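Local coordinates for protein SmhA (Serratia marcescens, PDB 7A27) that is a component of the tripartite alpha-pore-forming toxin Smh and probably acts with its partner proteins to form membrane pores, at residues Leu172-Ala186 and Ala246-Leu260. Residues are numbered along the deposited sequence; the frame is centred on the assembly and turned at random.
Sequences LNEAIAKNIQSIADA and AQQAVNELKANYAKL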
loop_
_atom_site.group_PDB
_atom_site.type_symbol
_atom_site.label_atom_id
_atom_site.label_comp_id
_atom_site.label_asym_id
_atom_site.label_seq_id
_atom_site.Cartn_x
_atom_site.Cartn_y
_atom_site.Cartn_z
ATOM N N LEU A 172 -4.192 -23.407 1.004
ATOM C CA LEU A 172 -5.333 -22.628 0.454
ATOM C C LEU A 172 -5.171 -21.133 0.761
ATOM O O LEU A 172 -5.398 -20.339 -0.157
ATOM C CB LEU A 172 -6.645 -23.196 1.003
ATOM C CG LEU A 172 -7.064 -24.516 0.360
ATOM C CD1 LEU A 172 -8.151 -25.227 1.161
ATOM C CD2 LEU A 172 -7.527 -24.268 -1.078
ATOM N N ASN A 173 -4.808 -20.750 1.990
ATOM C CA ASN A 173 -4.578 -19.327 2.363
ATOM C C ASN A 173 -3.491 -18.743 1.443
ATOM O O ASN A 173 -3.641 -17.593 1.016
ATOM C CB ASN A 173 -4.217 -19.160 3.840
ATOM C CG ASN A 173 -5.355 -19.416 4.808
ATOM O OD1 ASN A 173 -6.493 -18.991 4.602
ATOM N ND2 ASN A 173 -5.035 -20.073 5.907
ATOM N N GLU A 174 -2.442 -19.514 1.144
ATOM C CA GLU A 174 -1.328 -19.085 0.262
ATOM C C GLU A 174 -1.862 -18.863 -1.162
ATOM O O GLU A 174 -1.427 -17.886 -1.787
ATOM C CB GLU A 174 -0.167 -20.080 0.310
ATOM C CG GLU A 174 1.071 -19.550 1.026
ATOM C CD GLU A 174 2.360 -20.359 0.828
ATOM O OE1 GLU A 174 2.282 -21.637 0.757
ATOM O OE2 GLU A 174 3.467 -19.718 0.741
ATOM N N ALA A 175 -2.788 -19.706 -1.640
ATOM C CA ALA A 175 -3.380 -19.628 -2.996
ATOM C C ALA A 175 -4.289 -18.402 -3.098
ATOM O O ALA A 175 -4.225 -17.692 -4.116
ATOM C CB ALA A 175 -4.172 -20.869 -3.290
ATOM N N ILE A 176 -5.139 -18.203 -2.093
ATOM C CA ILE A 176 -6.140 -17.101 -2.002
ATOM C C ILE A 176 -5.415 -15.749 -2.050
ATOM O O ILE A 176 -5.946 -14.805 -2.674
ATOM C CB ILE A 176 -6.944 -17.265 -0.700
ATOM C CG1 ILE A 176 -7.898 -18.457 -0.784
ATOM C CG2 ILE A 176 -7.668 -15.977 -0.344
ATOM C CD1 ILE A 176 -8.504 -18.835 0.556
ATOM N N ALA A 177 -4.257 -15.650 -1.390
ATOM C CA ALA A 177 -3.439 -14.423 -1.340
ATOM C C ALA A 177 -2.984 -14.086 -2.754
ATOM O O ALA A 177 -3.080 -12.909 -3.097
ATOM C CB ALA A 177 -2.280 -14.606 -0.402
ATOM N N LYS A 178 -2.554 -15.084 -3.539
ATOM C CA LYS A 178 -2.101 -14.889 -4.944
ATOM C C LYS A 178 -3.284 -14.381 -5.791
ATOM O O LYS A 178 -3.066 -13.468 -6.623
ATOM C CB LYS A 178 -1.442 -16.151 -5.520
ATOM C CG LYS A 178 -0.147 -16.577 -4.846
ATOM C CD LYS A 178 0.874 -17.303 -5.751
ATOM C CE LYS A 178 0.500 -18.695 -6.227
ATOM N NZ LYS A 178 0.374 -19.652 -5.099
ATOM N N ASN A 179 -4.488 -14.915 -5.562
ATOM C CA ASN A 179 -5.722 -14.518 -6.280
ATOM C C ASN A 179 -6.046 -13.055 -5.965
ATOM O O ASN A 179 -6.251 -12.289 -6.913
ATOM C CB ASN A 179 -6.911 -15.402 -5.909
ATOM C CG ASN A 179 -6.820 -16.828 -6.428
ATOM O OD1 ASN A 179 -7.431 -17.730 -5.851
ATOM N ND2 ASN A 179 -6.085 -17.041 -7.512
ATOM N N ILE A 180 -6.095 -12.678 -4.686
ATOM C CA ILE A 180 -6.426 -11.280 -4.267
ATOM C C ILE A 180 -5.454 -10.333 -4.961
ATOM O O ILE A 180 -5.925 -9.373 -5.600
ATOM C CB ILE A 180 -6.397 -11.105 -2.743
ATOM C CG1 ILE A 180 -7.475 -11.961 -2.078
ATOM C CG2 ILE A 180 -6.557 -9.643 -2.382
ATOM C CD1 ILE A 180 -7.363 -12.042 -0.572
ATOM N N GLN A 181 -4.156 -10.626 -4.867
ATOM C CA GLN A 181 -3.098 -9.792 -5.477
ATOM C C GLN A 181 -3.408 -9.610 -6.967
ATOM O O GLN A 181 -3.309 -8.462 -7.447
ATOM C CB GLN A 181 -1.723 -10.405 -5.223
ATOM C CG GLN A 181 -0.567 -9.549 -5.718
ATOM C CD GLN A 181 -0.428 -8.238 -4.979
ATOM O OE1 GLN A 181 -0.307 -8.182 -3.746
ATOM N NE2 GLN A 181 -0.417 -7.175 -5.770
ATOM N N SER A 182 -3.819 -10.673 -7.667
ATOM C CA SER A 182 -4.114 -10.634 -9.128
ATOM C C SER A 182 -5.287 -9.687 -9.415
ATOM O O SER A 182 -5.234 -8.967 -10.450
ATOM C CB SER A 182 -4.365 -12.023 -9.706
ATOM O OG SER A 182 -3.157 -12.758 -9.849
ATOM N N ILE A 183 -6.300 -9.711 -8.541
ATOM C CA ILE A 183 -7.563 -8.919 -8.639
ATOM C C ILE A 183 -7.248 -7.444 -8.387
ATOM O O ILE A 183 -7.740 -6.578 -9.159
ATOM C CB ILE A 183 -8.612 -9.461 -7.648
ATOM C CG1 ILE A 183 -9.110 -10.844 -8.075
ATOM C CG2 ILE A 183 -9.759 -8.470 -7.487
ATOM C CD1 ILE A 183 -9.902 -11.564 -7.025
ATOM N N ALA A 184 -6.488 -7.173 -7.327
ATOM C CA ALA A 184 -6.104 -5.805 -6.938
ATOM C C ALA A 184 -5.312 -5.154 -8.082
ATOM O O ALA A 184 -5.574 -3.962 -8.346
ATOM C CB ALA A 184 -5.336 -5.837 -5.645
ATOM N N ASP A 185 -4.417 -5.909 -8.740
ATOM C CA ASP A 185 -3.569 -5.405 -9.858
ATOM C C ASP A 185 -4.475 -4.909 -10.999
ATOM O O ASP A 185 -4.207 -3.811 -11.550
ATOM C CB ASP A 185 -2.626 -6.470 -10.442
ATOM C CG ASP A 185 -1.498 -6.993 -9.569
ATOM O OD1 ASP A 185 -1.229 -6.367 -8.521
ATOM O OD2 ASP A 185 -0.897 -8.037 -9.978
ATOM N N ALA A 186 -5.489 -5.712 -11.343
ATOM C CA ALA A 186 -6.460 -5.454 -12.424
ATOM C C ALA A 186 -7.312 -4.233 -12.079
ATOM O O ALA A 186 -7.545 -3.416 -12.993
ATOM C CB ALA A 186 -7.310 -6.668 -12.639
ATOM N N ALA A 246 -9.839 -9.463 -14.355
ATOM C CA ALA A 246 -9.057 -10.627 -13.895
ATOM C C ALA A 246 -10.031 -11.768 -13.598
ATOM O O ALA A 246 -10.052 -12.253 -12.465
ATOM C CB ALA A 246 -8.261 -10.236 -12.695
ATOM N N GLN A 247 -10.799 -12.175 -14.614
ATOM C CA GLN A 247 -11.912 -13.144 -14.456
ATOM C C GLN A 247 -11.388 -14.469 -13.896
ATOM O O GLN A 247 -12.053 -15.040 -13.004
ATOM C CB GLN A 247 -12.668 -13.329 -15.771
ATOM C CG GLN A 247 -14.003 -14.043 -15.606
ATOM C CD GLN A 247 -14.915 -13.324 -14.642
ATOM O OE1 GLN A 247 -15.172 -12.120 -14.739
ATOM N NE2 GLN A 247 -15.368 -14.079 -13.657
ATOM N N GLN A 248 -10.226 -14.926 -14.371
ATOM C CA GLN A 248 -9.651 -16.237 -13.949
ATOM C C GLN A 248 -9.361 -16.184 -12.445
ATOM O O GLN A 248 -9.757 -17.120 -11.744
ATOM C CB GLN A 248 -8.445 -16.617 -14.814
ATOM C CG GLN A 248 -7.746 -17.910 -14.401
ATOM C CD GLN A 248 -8.648 -19.117 -14.360
ATOM O OE1 GLN A 248 -9.457 -19.343 -15.253
ATOM N NE2 GLN A 248 -8.478 -19.934 -13.331
ATOM N N ALA A 249 -8.740 -15.116 -11.961
ATOM C CA ALA A 249 -8.427 -14.952 -10.523
ATOM C C ALA A 249 -9.732 -14.966 -9.714
ATOM O O ALA A 249 -9.768 -15.665 -8.687
ATOM C CB ALA A 249 -7.618 -13.697 -10.292
ATOM N N VAL A 250 -10.778 -14.265 -10.174
ATOM C CA VAL A 250 -12.100 -14.190 -9.475
ATOM C C VAL A 250 -12.708 -15.593 -9.360
ATOM O O VAL A 250 -13.308 -15.883 -8.294
ATOM C CB VAL A 250 -13.065 -13.213 -10.175
ATOM C CG1 VAL A 250 -14.487 -13.316 -9.649
ATOM C CG2 VAL A 250 -12.569 -11.792 -10.056
ATOM N N ASN A 251 -12.574 -16.398 -10.424
ATOM C CA ASN A 251 -13.096 -17.786 -10.488
ATOM C C ASN A 251 -12.295 -18.663 -9.517
ATOM O O ASN A 251 -12.927 -19.432 -8.796
ATOM C CB ASN A 251 -13.111 -18.325 -11.918
ATOM C CG ASN A 251 -14.091 -17.610 -12.835
ATOM O OD1 ASN A 251 -14.946 -16.836 -12.397
ATOM N ND2 ASN A 251 -13.990 -17.870 -14.128
ATOM N N GLU A 252 -10.963 -18.554 -9.505
ATOM C CA GLU A 252 -10.074 -19.304 -8.571
ATOM C C GLU A 252 -10.432 -18.922 -7.130
ATOM O O GLU A 252 -10.526 -19.818 -6.269
ATOM C CB GLU A 252 -8.578 -19.039 -8.816
ATOM C CG GLU A 252 -7.959 -19.891 -9.924
ATOM C CD GLU A 252 -6.528 -19.560 -10.360
ATOM O OE1 GLU A 252 -6.254 -19.817 -11.536
ATOM O OE2 GLU A 252 -5.686 -19.090 -9.556
ATOM N N LEU A 253 -10.633 -17.631 -6.875
ATOM C CA LEU A 253 -10.960 -17.127 -5.518
ATOM C C LEU A 253 -12.262 -17.772 -5.033
ATOM O O LEU A 253 -12.290 -18.206 -3.877
ATOM C CB LEU A 253 -11.052 -15.597 -5.539
ATOM C CG LEU A 253 -11.220 -14.923 -4.180
ATOM C CD1 LEU A 253 -10.134 -15.353 -3.214
ATOM C CD2 LEU A 253 -11.210 -13.414 -4.316
ATOM N N LYS A 254 -13.289 -17.846 -5.883
ATOM C CA LYS A 254 -14.600 -18.446 -5.518
ATOM C C LYS A 254 -14.377 -19.918 -5.134
ATOM O O LYS A 254 -14.789 -20.321 -4.020
ATOM C CB LYS A 254 -15.613 -18.300 -6.660
ATOM C CG LYS A 254 -17.026 -18.757 -6.324
ATOM C CD LYS A 254 -17.972 -18.797 -7.513
ATOM C CE LYS A 254 -19.327 -19.376 -7.151
ATOM N NZ LYS A 254 -20.070 -19.831 -8.345
ATOM N N ALA A 255 -13.724 -20.668 -6.028
ATOM C CA ALA A 255 -13.384 -22.101 -5.885
ATOM C C ALA A 255 -12.558 -22.329 -4.606
ATOM O O ALA A 255 -12.899 -23.251 -3.834
ATOM C CB ALA A 255 -12.648 -22.562 -7.111
ATOM N N ASN A 256 -11.518 -21.528 -4.381
ATOM C CA ASN A 256 -10.629 -21.658 -3.197
ATOM C C ASN A 256 -11.407 -21.381 -1.905
ATOM O O ASN A 256 -11.202 -22.123 -0.939
ATOM C CB ASN A 256 -9.364 -20.805 -3.355
ATOM C CG ASN A 256 -8.371 -21.434 -4.314
ATOM O OD1 ASN A 256 -8.374 -22.653 -4.510
ATOM N ND2 ASN A 256 -7.515 -20.613 -4.899
ATOM N N TYR A 257 -12.271 -20.360 -1.856
ATOM C CA TYR A 257 -13.073 -20.064 -0.637
ATOM C C TYR A 257 -13.965 -21.283 -0.348
ATOM O O TYR A 257 -14.046 -21.699 0.823
ATOM C CB TYR A 257 -13.831 -18.734 -0.721
ATOM C CG TYR A 257 -13.015 -17.496 -0.429
ATOM C CD1 TYR A 257 -12.194 -17.414 0.682
ATOM C CD2 TYR A 257 -13.122 -16.358 -1.213
ATOM C CE1 TYR A 257 -11.467 -16.268 0.972
ATOM C CE2 TYR A 257 -12.407 -15.199 -0.936
ATOM C CZ TYR A 257 -11.569 -15.146 0.162
ATOM O OH TYR A 257 -10.865 -14.001 0.450
ATOM N N ALA A 258 -14.569 -21.882 -1.373
ATOM C CA ALA A 258 -15.417 -23.082 -1.207
ATOM C C ALA A 258 -14.618 -24.168 -0.470
ATOM O O ALA A 258 -15.138 -24.707 0.536
ATOM C CB ALA A 258 -15.926 -23.578 -2.541
ATOM N N LYS A 259 -13.400 -24.458 -0.943
ATOM C CA LYS A 259 -12.501 -25.497 -0.373
ATOM C C LYS A 259 -12.038 -25.091 1.030
ATOM O O LYS A 259 -11.901 -25.991 1.889
ATOM C CB LYS A 259 -11.285 -25.754 -1.275
ATOM C CG LYS A 259 -11.619 -26.368 -2.632
ATOM C CD LYS A 259 -10.593 -27.376 -3.173
ATOM C CE LYS A 259 -9.501 -26.769 -4.024
ATOM N NZ LYS A 259 -10.022 -26.365 -5.347
ATOM N N LEU A 260 -11.794 -23.797 1.254
ATOM C CA LEU A 260 -11.330 -23.277 2.563
ATOM C C LEU A 260 -12.406 -23.575 3.617
ATOM O O LEU A 260 -12.040 -24.030 4.729
ATOM C CB LEU A 260 -11.048 -21.775 2.467
ATOM C CG LEU A 260 -10.497 -21.154 3.752
ATOM C CD1 LEU A 260 -9.187 -21.824 4.108
ATOM C CD2 LEU A 260 -10.331 -19.643 3.658
#
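Asn-179 meets Glu-252, Leu-253 and Asn-256 where helices 172-186 and 247-260 pass in nearly antiparallel directions, 148° apart, with axes 8.7 Å from each other at closest approach. The backbones come nearest at Asn-179 and Ala-249, whose CA atoms are 5.1 Å apart. Asn-179 is a knob in the hole formed by Ala-249, Glu-252, Leu-253 and Asn-256, and both ends of its amide are engaged. Its OD1 accepts a bent hydrogen bond from Asn-256 ND2 (3.0 Å), tilted somewhat from the carbonyl plane; its ND2 donates, again off straight, to Glu-252 OE2 (2.9 Å), on the anti side but well out of the plane of a carboxylate turned 58° from the amide. One donor and one acceptor are consistent with this amide orientation and would hold it. Gln-248 NE2 holds the other carboxylate oxygen, OE1, from one turn earlier in the helix. Asn-256 is a knob in return, among Leu-172, Ala-175, Ile-176 and Asn-179.

Beside this polar row runs an apolar one. In Ile-176, CG1 anti to the carbonyl carbon (chi1 -72°) and the chain extended beyond it bring CD1 to Leu-260 CD2 at 3.7 Å, while CG2 rests against Leu-253 CD1 at 3.8 Å. The other methyl of Leu-253, CD2, meets Ile-183 CD1. Toward the two ends, Leu-172 lies across Lys-259 and Leu-260, and Ala-186 CB touches Ala-246 CB, at the N-cap position, at 3.7 Å. Tyr-257 borders Ile-176, its OH hydrogen-bonded to Ile-236 O in strand 230-237. Ile-180 extends the apolar layer to Tyr-31 of helix 14-37, Ile-183 to Leu-197 and Ala-238. The contact thus joins the helices preceding and following the two-stranded antiparallel sheet in the chain, by the knobs-into-holes interlock of an antiparallel helix pair within the elongated helical bundle of a soluble alpha-pore-forming toxin component.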